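Local atomic coordinates of transcriptional regulator, LacI family (Arthrobacter sp., PDB entry 4RKQ), a protein that probably regulates transcription as a member of the LacI family, its periplasmic-binding-protein-like domain presumably sensing a sugar or related small effector. Residues L94-D98 against G106-Y112; R128-L134 against T192-F198; S17-P23 against H47-Y53. All coordinates share one frame. Residue numbers count along the deposited sequence, not the author numbering.

How the interactions relate
All three contacts are mostly buried parallel strand pairs of the same mixed sheet. Interactions 3 and 1 share a lobe, centres about 16 Å apart; interaction 2 lies across the chain's centre, about 27 Å from interaction 1 and about 36 Å from interaction 3, centre to centre. Interactions 1 and 2 join interior strands. Interaction 1, its centre about 11 Å from that of the chain, ends in an Asp-Tyr-water cluster near the lobe junction. Interaction 2 concentrates its polar chemistry before the strands, where Asp193 receives two backbone NH groups. Only interaction 3 includes a strand outermost within this chain, 47-52, whose Val50 makes backbone hydrogen bonds to the second subunit; it ends in a Pro-Tyr CH-pi contact.

Interaction 1 (L94-D98 against G106-Y112); sequences LIVLD and GSINFDY
Gly106 provides the first hollow of this parallel pair: having no side chain, it leaves room for Ile95, whose CG1 would lie only 3.1 Å from an ideal CB there. Strands 94-97 and 106-110 are extended, their axes 4.5 Å apart at closest approach and 13° from parallel. Ile95 is in register with Gly106, Val96 with Ser107 and Leu97 with Ile108. The backbone ladder runs Gly106 N to Leu94 O (2.9 Å), Val96 N to Gly106 O (3.1 Å), Ile108 N to Val96 O (2.9 Å) and Asp98 N to Ile108 O (2.9 Å). On the face of Ile95, Leu97 and Ile108, Leu97 (m, chi2 88°) sets CG 3.9 Å from Ile108 CB, while its CD2 comes 4.4 Å from Phe110 CZ at the ring edge. Helix 246-262 covers this ridge. Val96 and Ser107 occupy the other face, CG2 to OG 4.0 Å. Asp98 leaves the strand with positive phi (64°) and chi1 -156°, so that OD1 accepts from Tyr112 OH (2.6 Å; Tyr112 chi1 m). A water donates to Asp98 OD1 and accepts from Phe110 N, both at 2.9 Å, bridging the two segments. Asp111 then N-caps helix 112-125. Such parallel strands, ending at a crossing between lobes, are characteristic of the periplasmic-binding-protein-like fold of LacI regulators.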
loop_
_atom_site.group_PDB
_atom_site.type_symbol
_atom_site.label_atom_id
_atom_site.label_comp_id
_atom_site.label_asym_id
_atom_site.label_seq_id
_atom_site.Cartn_x
_atom_site.Cartn_y
_atom_site.Cartn_z
ATOM N N LEU A 94 -1.714 -15.122 -20.345
ATOM C CA LEU A 94 -1.634 -13.817 -19.753
ATOM C C LEU A 94 -3.028 -13.217 -19.631
ATOM O O LEU A 94 -3.787 -13.198 -20.606
ATOM C CB LEU A 94 -0.780 -12.915 -20.621
ATOM C CG LEU A 94 -0.676 -11.457 -20.233
ATOM C CD1 LEU A 94 0.017 -11.293 -18.880
ATOM C CD2 LEU A 94 0.095 -10.725 -21.328
ATOM N N ILE A 95 -3.332 -12.733 -18.416
ATOM C CA ILE A 95 -4.465 -11.874 -18.189
ATOM C C ILE A 95 -3.930 -10.485 -17.873
ATOM O O ILE A 95 -3.330 -10.277 -16.823
ATOM C CB ILE A 95 -5.313 -12.379 -17.009
ATOM C CG1 ILE A 95 -5.830 -13.787 -17.372
ATOM C CG2 ILE A 95 -6.475 -11.423 -16.761
ATOM C CD1 ILE A 95 -6.488 -14.483 -16.260
ATOM N N VAL A 96 -4.178 -9.543 -18.757
ATOM C CA VAL A 96 -3.868 -8.105 -18.513
ATOM C C VAL A 96 -5.050 -7.268 -18.112
ATOM O O VAL A 96 -6.180 -7.531 -18.504
ATOM C CB VAL A 96 -3.234 -7.436 -19.765
ATOM C CG1 VAL A 96 -1.866 -8.007 -20.054
ATOM C CG2 VAL A 96 -4.130 -7.583 -20.992
ATOM N N LEU A 97 -4.788 -6.213 -17.351
ATOM C CA LEU A 97 -5.812 -5.293 -16.987
ATOM C C LEU A 97 -5.518 -3.907 -17.506
ATOM O O LEU A 97 -4.360 -3.475 -17.569
ATOM C CB LEU A 97 -5.904 -5.182 -15.470
ATOM C CG LEU A 97 -6.405 -6.447 -14.809
ATOM C CD1 LEU A 97 -5.291 -7.438 -14.487
ATOM C CD2 LEU A 97 -7.178 -6.052 -13.570
ATOM N N ASP A 98 -6.593 -3.221 -17.876
ATOM C CA ASP A 98 -6.561 -1.781 -18.131
ATOM C C ASP A 98 -5.689 -1.357 -19.311
ATOM O O ASP A 98 -5.190 -0.242 -19.336
ATOM C CB ASP A 98 -6.178 -1.039 -16.838
ATOM C CG ASP A 98 -6.672 0.410 -16.824
ATOM O OD1 ASP A 98 -7.753 0.658 -17.368
ATOM O OD2 ASP A 98 -5.955 1.307 -16.335
ATOM N N GLY A 106 -6.321 -13.314 -22.000
ATOM C CA GLY A 106 -7.402 -12.754 -21.248
ATOM C C GLY A 106 -7.180 -11.312 -20.944
ATOM O O GLY A 106 -6.032 -10.846 -20.888
ATOM N N SER A 107 -8.279 -10.611 -20.713
ATOM C CA SER A 107 -8.224 -9.138 -20.448
ATOM C C SER A 107 -9.389 -8.691 -19.627
ATOM O O SER A 107 -10.500 -9.139 -19.811
ATOM C CB SER A 107 -8.246 -8.347 -21.761
ATOM O OG SER A 107 -8.012 -6.963 -21.575
ATOM N N ILE A 108 -9.112 -7.771 -18.714
ATOM C CA ILE A 108 -10.123 -7.088 -17.934
ATOM C C ILE A 108 -9.961 -5.577 -18.241
ATOM O O ILE A 108 -8.868 -5.021 -18.134
ATOM C CB ILE A 108 -9.908 -7.281 -16.404
ATOM C CG1 ILE A 108 -9.791 -8.731 -15.919
ATOM C CG2 ILE A 108 -10.933 -6.500 -15.604
ATOM C CD1 ILE A 108 -10.958 -9.631 -16.208
ATOM N N ASN A 109 -11.027 -4.945 -18.718
ATOM C CA ASN A 109 -11.034 -3.490 -19.027
ATOM C C ASN A 109 -12.163 -2.877 -18.195
ATOM O O ASN A 109 -13.006 -3.587 -17.621
ATOM C CB ASN A 109 -11.223 -3.203 -20.520
ATOM C CG ASN A 109 -9.896 -3.121 -21.309
ATOM O OD1 ASN A 109 -8.822 -3.381 -20.801
ATOM N ND2 ASN A 109 -9.996 -2.774 -22.577
ATOM N N PHE A 110 -12.174 -1.561 -18.096
ATOM C CA PHE A 110 -13.187 -0.875 -17.261
ATOM C C PHE A 110 -13.908 0.099 -18.185
ATOM O O PHE A 110 -13.306 0.599 -19.111
ATOM C CB PHE A 110 -12.528 -0.161 -16.118
ATOM C CG PHE A 110 -11.703 -1.080 -15.272
ATOM C CD1 PHE A 110 -10.387 -1.352 -15.618
ATOM C CD2 PHE A 110 -12.261 -1.725 -14.191
ATOM C CE1 PHE A 110 -9.639 -2.257 -14.887
ATOM C CE2 PHE A 110 -11.513 -2.595 -13.433
ATOM C CZ PHE A 110 -10.207 -2.865 -13.787
ATOM N N ASP A 111 -15.196 0.302 -17.940
ATOM C CA ASP A 111 -16.023 1.196 -18.754
ATOM C C ASP A 111 -15.845 2.630 -18.304
ATOM O O ASP A 111 -16.545 3.098 -17.401
ATOM C CB ASP A 111 -17.466 0.790 -18.578
ATOM C CG ASP A 111 -18.405 1.530 -19.504
ATOM O OD1 ASP A 111 -18.059 2.578 -20.100
ATOM O OD2 ASP A 111 -19.519 1.047 -19.600
ATOM N N TYR A 112 -14.892 3.339 -18.897
ATOM C CA TYR A 112 -14.654 4.697 -18.446
ATOM C C TYR A 112 -15.696 5.714 -18.930
ATOM O O TYR A 112 -15.830 6.773 -18.331
ATOM C CB TYR A 112 -13.260 5.180 -18.783
ATOM C CG TYR A 112 -12.188 4.416 -18.078
ATOM C CD1 TYR A 112 -12.041 4.519 -16.708
ATOM C CD2 TYR A 112 -11.303 3.600 -18.779
ATOM C CE1 TYR A 112 -11.037 3.829 -16.041
ATOM C CE2 TYR A 112 -10.304 2.896 -18.121
ATOM C CZ TYR A 112 -10.188 3.000 -16.737
ATOM O OH TYR A 112 -9.171 2.343 -16.061
HETATM O O HOH W 1 -9.623 -0.634 -19.143
#

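Interaction 2 (R128-L134 against T192-F198); sequences RQHIAYL and TDGILAF
Strands 131-134 and 194-197 run parallel, with axes 4.7 Å apart at closest approach and a crossing angle of -19°. The pairs are Ile131 with Gly194, Ala132 with Ile195, Tyr133 with Leu196 and Leu134 with Ala197, CA-CA 4.7 to 4.8 Å. Hydrogen bonds join Asp193 N to His130 O (3.1 Å), Ala132 N to Gly194 O (2.8 Å), Leu196 N to Ala132 O (2.9 Å), Leu134 N to Leu196 O (2.9 Å) and Phe198 N to Leu134 O (3.0 Å). Before the strands, Asp193 (chi1 p) turns its carboxylate onto the opposite backbone: OD2 accepts from Gln129 N at 2.9 Å and OD1 from His130 N at 2.7 Å. Arg128 lays CD 3.2 Å from Asp193 O; its guanidinium is salt-bridged to Glu287. Tyr133 (t) packs CD1 3.8 Å from Leu196 CB, and Ala132 CB lies 4.3 Å from Ile195 CG1. Helix 112-125 covers the face of Ile131 and Leu196; helices 175-188 and 200-212 cover that of Ala132, Leu134 and Ala197, as in a three-layer alpha/beta/alpha lobe. Strands 166-171 and 222-225 flank the pair, bonding to Tyr133 and Ile195 respectively.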
loop_
_atom_site.group_PDB
_atom_site.type_symbol
_atom_site.label_atom_id
_atom_site.label_comp_id
_atom_site.label_asym_id
_atom_site.label_seq_id
_atom_site.Cartn_x
_atom_site.Cartn_y
_atom_site.Cartn_z
ATOM N N ARG A 128 -22.198 22.146 -9.217
ATOM C CA ARG A 128 -20.866 22.770 -9.268
ATOM C C ARG A 128 -20.764 23.460 -10.588
ATOM O O ARG A 128 -21.159 22.902 -11.597
ATOM C CB ARG A 128 -19.728 21.750 -9.108
ATOM C CG ARG A 128 -19.883 20.853 -7.904
ATOM C CD ARG A 128 -19.918 21.635 -6.598
ATOM N NE ARG A 128 -20.149 20.739 -5.466
ATOM C CZ ARG A 128 -19.966 21.076 -4.192
ATOM N NH1 ARG A 128 -19.492 22.279 -3.871
ATOM N NH2 ARG A 128 -20.197 20.171 -3.242
ATOM N N GLN A 129 -20.234 24.678 -10.579
ATOM C CA GLN A 129 -20.225 25.524 -11.760
ATOM C C GLN A 129 -18.864 25.577 -12.389
ATOM O O GLN A 129 -18.762 25.947 -13.539
ATOM C CB GLN A 129 -20.642 26.976 -11.401
ATOM C CG GLN A 129 -21.938 27.085 -10.627
ATOM C CD GLN A 129 -23.158 26.704 -11.456
ATOM O OE1 GLN A 129 -23.348 27.199 -12.568
ATOM N NE2 GLN A 129 -23.971 25.814 -10.926
ATOM N N HIS A 130 -17.802 25.239 -11.653
ATOM C CA HIS A 130 -16.457 25.438 -12.189
ATOM C C HIS A 130 -15.627 24.183 -11.937
ATOM O O HIS A 130 -14.963 24.047 -10.923
ATOM C CB HIS A 130 -15.781 26.645 -11.589
ATOM C CG HIS A 130 -16.487 27.932 -11.877
ATOM N ND1 HIS A 130 -16.314 28.622 -13.055
ATOM C CD2 HIS A 130 -17.373 28.649 -11.144
ATOM C CE1 HIS A 130 -17.046 29.721 -13.029
ATOM N NE2 HIS A 130 -17.705 29.757 -11.884
ATOM N N ILE A 131 -15.705 23.255 -12.869
ATOM C CA ILE A 131 -15.163 21.897 -12.653
ATOM C C ILE A 131 -13.736 21.771 -13.163
ATOM O O ILE A 131 -13.379 22.406 -14.152
ATOM C CB ILE A 131 -16.077 20.867 -13.330
ATOM C CG1 ILE A 131 -17.409 20.885 -12.596
ATOM C CG2 ILE A 131 -15.471 19.464 -13.269
ATOM C CD1 ILE A 131 -18.499 20.025 -13.186
ATOM N N ALA A 132 -12.903 20.953 -12.515
ATOM C CA ALA A 132 -11.553 20.701 -13.040
ATOM C C ALA A 132 -11.297 19.212 -13.012
ATOM O O ALA A 132 -11.832 18.527 -12.153
ATOM C CB ALA A 132 -10.512 21.441 -12.247
ATOM N N TYR A 133 -10.574 18.711 -14.013
ATOM C CA TYR A 133 -10.190 17.285 -14.064
ATOM C C TYR A 133 -8.692 17.294 -13.960
ATOM O O TYR A 133 -8.039 18.010 -14.680
ATOM C CB TYR A 133 -10.601 16.590 -15.370
ATOM C CG TYR A 133 -10.069 15.170 -15.430
ATOM C CD1 TYR A 133 -10.529 14.197 -14.564
ATOM C CD2 TYR A 133 -9.063 14.830 -16.326
ATOM C CE1 TYR A 133 -10.010 12.900 -14.596
ATOM C CE2 TYR A 133 -8.556 13.546 -16.380
ATOM C CZ TYR A 133 -9.023 12.588 -15.526
ATOM O OH TYR A 133 -8.473 11.324 -15.605
ATOM N N LEU A 134 -8.164 16.507 -13.045
ATOM C CA LEU A 134 -6.744 16.416 -12.861
ATOM C C LEU A 134 -6.294 15.082 -13.454
ATOM O O LEU A 134 -6.642 14.030 -12.971
ATOM C CB LEU A 134 -6.417 16.515 -11.371
ATOM C CG LEU A 134 -4.991 16.085 -11.020
ATOM C CD1 LEU A 134 -3.959 16.955 -11.714
ATOM C CD2 LEU A 134 -4.858 16.114 -9.521
ATOM N N THR A 192 -12.979 27.496 -8.473
ATOM C CA THR A 192 -13.122 26.043 -8.689
ATOM C C THR A 192 -13.942 25.435 -7.598
ATOM O O THR A 192 -13.617 25.548 -6.416
ATOM C CB THR A 192 -11.715 25.393 -8.745
ATOM O OG1 THR A 192 -10.968 26.031 -9.763
ATOM C CG2 THR A 192 -11.775 23.888 -9.072
ATOM N N ASP A 193 -15.039 24.776 -7.948
ATOM C CA ASP A 193 -15.830 24.169 -6.909
ATOM C C ASP A 193 -16.072 22.670 -7.100
ATOM O O ASP A 193 -16.805 22.058 -6.342
ATOM C CB ASP A 193 -17.152 24.919 -6.745
ATOM C CG ASP A 193 -17.986 24.905 -7.994
ATOM O OD1 ASP A 193 -17.415 24.534 -9.033
ATOM O OD2 ASP A 193 -19.208 25.256 -7.938
ATOM N N GLY A 194 -15.451 22.051 -8.089
ATOM C CA GLY A 194 -15.522 20.579 -8.150
ATOM C C GLY A 194 -14.343 20.031 -8.890
ATOM O O GLY A 194 -14.023 20.536 -9.943
ATOM N N ILE A 195 -13.687 19.008 -8.329
ATOM C CA ILE A 195 -12.481 18.446 -8.908
ATOM C C ILE A 195 -12.586 16.929 -9.005
ATOM O O ILE A 195 -12.823 16.261 -7.992
ATOM C CB ILE A 195 -11.235 18.823 -8.102
ATOM C CG1 ILE A 195 -11.031 20.349 -8.124
ATOM C CG2 ILE A 195 -10.001 18.118 -8.667
ATOM C CD1 ILE A 195 -9.861 20.836 -7.313
ATOM N N LEU A 196 -12.406 16.412 -10.229
ATOM C CA LEU A 196 -12.352 14.968 -10.508
ATOM C C LEU A 196 -10.880 14.605 -10.688
ATOM O O LEU A 196 -10.183 15.258 -11.458
ATOM C CB LEU A 196 -13.106 14.597 -11.792
ATOM C CG LEU A 196 -14.613 14.871 -11.814
ATOM C CD1 LEU A 196 -15.157 14.596 -13.208
ATOM C CD2 LEU A 196 -15.364 14.045 -10.793
ATOM N N ALA A 197 -10.398 13.596 -9.963
ATOM C CA ALA A 197 -9.011 13.224 -10.073
ATOM C C ALA A 197 -8.887 11.881 -10.750
ATOM O O ALA A 197 -9.720 11.008 -10.584
ATOM C CB ALA A 197 -8.368 13.189 -8.704
ATOM N N PHE A 198 -7.812 11.751 -11.506
ATOM C CA PHE A 198 -7.445 10.531 -12.203
ATOM C C PHE A 198 -7.566 9.296 -11.307
ATOM O O PHE A 198 -8.066 8.272 -11.728
ATOM C CB PHE A 198 -5.998 10.696 -12.733
ATOM C CG PHE A 198 -5.468 9.481 -13.381
ATOM C CD1 PHE A 198 -5.754 9.208 -14.709
ATOM C CD2 PHE A 198 -4.701 8.570 -12.655
ATOM C CE1 PHE A 198 -5.281 8.042 -15.310
ATOM C CE2 PHE A 198 -4.226 7.400 -13.261
ATOM C CZ PHE A 198 -4.512 7.137 -14.585
HETATM O O HOH W 2 -20.542 24.700 -5.347
#

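Interaction 3 (S17-P23 against H47-Y53); sequences SVGLAIP and HVVVDDY
Leu20 anchors the apolar centre: with chi1 t, its CD2 lies 3.9 Å from Val50 CG2 and 4.1 Å from Val48 CG1, while Ile22 (p) brings CG1 within 4.1 Å of Val50 CG1. Helix 29-43 packs on this face. Val50 also packs on Val50 of the second subunit and makes backbone hydrogen bonds to that subunit. The backbones of parallel strands 17-22 and 47-52 keep an unbroken register from Ser17-His47 to Ile22-Asp52, axes 4.7 Å apart and crossing at -22°. Six hydrogen bonds of 2.9 to 3.1 Å form the ladder, from Val18 N to His47 O at the start to Tyr53 N to Ile22 O at the end. Past the strands, Tyr53 (p) sets the face of its ring against Pro23, whose CA sits 3.7 Å from the centroid of the Tyr53 ring, a CH-pi contact. At the polar edge Asp51 reaches Arg58 and His66, and Asp52 reaches His55. With helix 29-43 as connection, this is a beta-alpha-beta unit of the periplasmic-binding-protein-like lobe.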
loop_
_atom_site.group_PDB
_atom_site.type_symbol
_atom_site.label_atom_id
_atom_site.label_comp_id
_atom_site.label_asym_id
_atom_site.label_seq_id
_atom_site.Cartn_x
_atom_site.Cartn_y
_atom_site.Cartn_z
ATOM N N SER A 17 1.068 -22.354 -10.392
ATOM C CA SER A 17 1.843 -21.216 -9.976
ATOM C C SER A 17 1.481 -20.061 -10.870
ATOM O O SER A 17 1.488 -20.204 -12.066
ATOM C CB SER A 17 3.334 -21.547 -10.131
ATOM O OG SER A 17 4.089 -20.367 -9.917
ATOM N N VAL A 18 1.174 -18.922 -10.275
ATOM C CA VAL A 18 0.725 -17.746 -10.974
ATOM C C VAL A 18 1.629 -16.545 -10.644
ATOM O O VAL A 18 2.015 -16.309 -9.494
ATOM C CB VAL A 18 -0.719 -17.364 -10.620
ATOM C CG1 VAL A 18 -1.132 -16.179 -11.458
ATOM C CG2 VAL A 18 -1.635 -18.506 -10.974
ATOM N N GLY A 19 2.027 -15.842 -11.678
ATOM C CA GLY A 19 2.830 -14.606 -11.503
ATOM C C GLY A 19 1.949 -13.380 -11.590
ATOM O O GLY A 19 1.045 -13.315 -12.405
ATOM N N LEU A 20 2.199 -12.404 -10.716
ATOM C CA LEU A 20 1.486 -11.166 -10.716
ATOM C C LEU A 20 2.503 -10.070 -10.998
ATOM O O LEU A 20 3.470 -9.890 -10.251
ATOM C CB LEU A 20 0.888 -10.975 -9.320
ATOM C CG LEU A 20 -0.263 -10.134 -8.876
ATOM C CD1 LEU A 20 -1.391 -10.095 -9.890
ATOM C CD2 LEU A 20 -0.697 -10.772 -7.539
ATOM N N ALA A 21 2.284 -9.336 -12.071
ATOM C CA ALA A 21 3.184 -8.237 -12.457
ATOM C C ALA A 21 2.511 -6.859 -12.133
ATOM O O ALA A 21 1.394 -6.561 -12.590
ATOM C CB ALA A 21 3.526 -8.349 -13.931
ATOM N N ILE A 22 3.150 -6.056 -11.305
ATOM C CA ILE A 22 2.622 -4.734 -11.005
ATOM C C ILE A 22 3.717 -3.680 -11.207
ATOM O O ILE A 22 4.856 -3.967 -10.915
ATOM C CB ILE A 22 2.039 -4.620 -9.602
ATOM C CG1 ILE A 22 3.004 -5.190 -8.622
ATOM C CG2 ILE A 22 0.712 -5.412 -9.527
ATOM C CD1 ILE A 22 2.734 -4.751 -7.215
ATOM N N PRO A 23 3.336 -2.500 -11.709
ATOM C CA PRO A 23 4.327 -1.490 -12.044
ATOM C C PRO A 23 4.944 -0.785 -10.857
ATOM O O PRO A 23 5.953 -0.187 -11.016
ATOM C CB PRO A 23 3.548 -0.477 -12.882
ATOM C CG PRO A 23 2.142 -0.686 -12.552
ATOM C CD PRO A 23 1.988 -2.114 -12.144
ATOM N N HIS A 47 0.189 -21.321 -5.801
ATOM C CA HIS A 47 1.337 -20.513 -5.399
ATOM C C HIS A 47 1.251 -19.208 -6.192
ATOM O O HIS A 47 0.893 -19.250 -7.377
ATOM C CB HIS A 47 2.648 -21.152 -5.894
ATOM C CG HIS A 47 2.975 -22.506 -5.346
ATOM N ND1 HIS A 47 3.267 -22.729 -4.021
ATOM C CD2 HIS A 47 3.198 -23.683 -5.982
ATOM C CE1 HIS A 47 3.587 -23.997 -3.848
ATOM N NE2 HIS A 47 3.551 -24.601 -5.021
ATOM N N VAL A 48 1.639 -18.079 -5.597
ATOM C CA VAL A 48 1.676 -16.794 -6.294
ATOM C C VAL A 48 3.005 -16.093 -5.964
ATOM O O VAL A 48 3.466 -16.083 -4.809
ATOM C CB VAL A 48 0.538 -15.837 -5.872
ATOM C CG1 VAL A 48 0.576 -14.533 -6.668
ATOM C CG2 VAL A 48 -0.829 -16.476 -6.039
ATOM N N VAL A 49 3.621 -15.529 -6.981
ATOM C CA VAL A 49 4.789 -14.656 -6.797
ATOM C C VAL A 49 4.531 -13.287 -7.478
ATOM O O VAL A 49 3.981 -13.209 -8.593
ATOM C CB VAL A 49 6.071 -15.251 -7.369
ATOM C CG1 VAL A 49 6.579 -16.354 -6.436
ATOM C CG2 VAL A 49 5.849 -15.782 -8.775
ATOM N N VAL A 50 4.938 -12.219 -6.794
ATOM C CA VAL A 50 4.717 -10.862 -7.270
ATOM C C VAL A 50 6.048 -10.291 -7.759
ATOM O O VAL A 50 7.057 -10.462 -7.068
ATOM C CB VAL A 50 4.140 -9.987 -6.133
ATOM C CG1 VAL A 50 4.048 -8.543 -6.586
ATOM C CG2 VAL A 50 2.759 -10.507 -5.752
ATOM N N ASP A 51 6.055 -9.700 -8.952
ATOM C CA ASP A 51 7.216 -8.926 -9.441
ATOM C C ASP A 51 6.764 -7.445 -9.547
ATOM O O ASP A 51 5.907 -7.110 -10.407
ATOM C CB ASP A 51 7.636 -9.427 -10.799
ATOM C CG ASP A 51 8.904 -8.733 -11.345
ATOM O OD1 ASP A 51 9.272 -7.622 -10.905
ATOM O OD2 ASP A 51 9.513 -9.315 -12.261
ATOM N N ASP A 52 7.336 -6.607 -8.669
ATOM C CA ASP A 52 7.152 -5.164 -8.681
ATOM C C ASP A 52 8.238 -4.670 -9.627
ATOM O O ASP A 52 9.442 -4.696 -9.253
ATOM C CB ASP A 52 7.344 -4.570 -7.291
ATOM C CG ASP A 52 7.550 -3.066 -7.298
ATOM O OD1 ASP A 52 7.321 -2.398 -8.330
ATOM O OD2 ASP A 52 8.014 -2.557 -6.254
ATOM N N TYR A 53 7.832 -4.285 -10.829
ATOM C CA TYR A 53 8.809 -3.928 -11.872
ATOM C C TYR A 53 9.095 -2.424 -11.996
ATOM O O TYR A 53 9.736 -1.990 -12.939
ATOM C CB TYR A 53 8.462 -4.541 -13.236
ATOM C CG TYR A 53 7.220 -4.041 -13.885
ATOM C CD1 TYR A 53 7.229 -2.923 -14.678
ATOM C CD2 TYR A 53 5.993 -4.754 -13.743
ATOM C CE1 TYR A 53 6.063 -2.480 -15.300
ATOM C CE2 TYR A 53 4.831 -4.316 -14.359
ATOM C CZ TYR A 53 4.873 -3.176 -15.106
ATOM O OH TYR A 53 3.754 -2.726 -15.732
#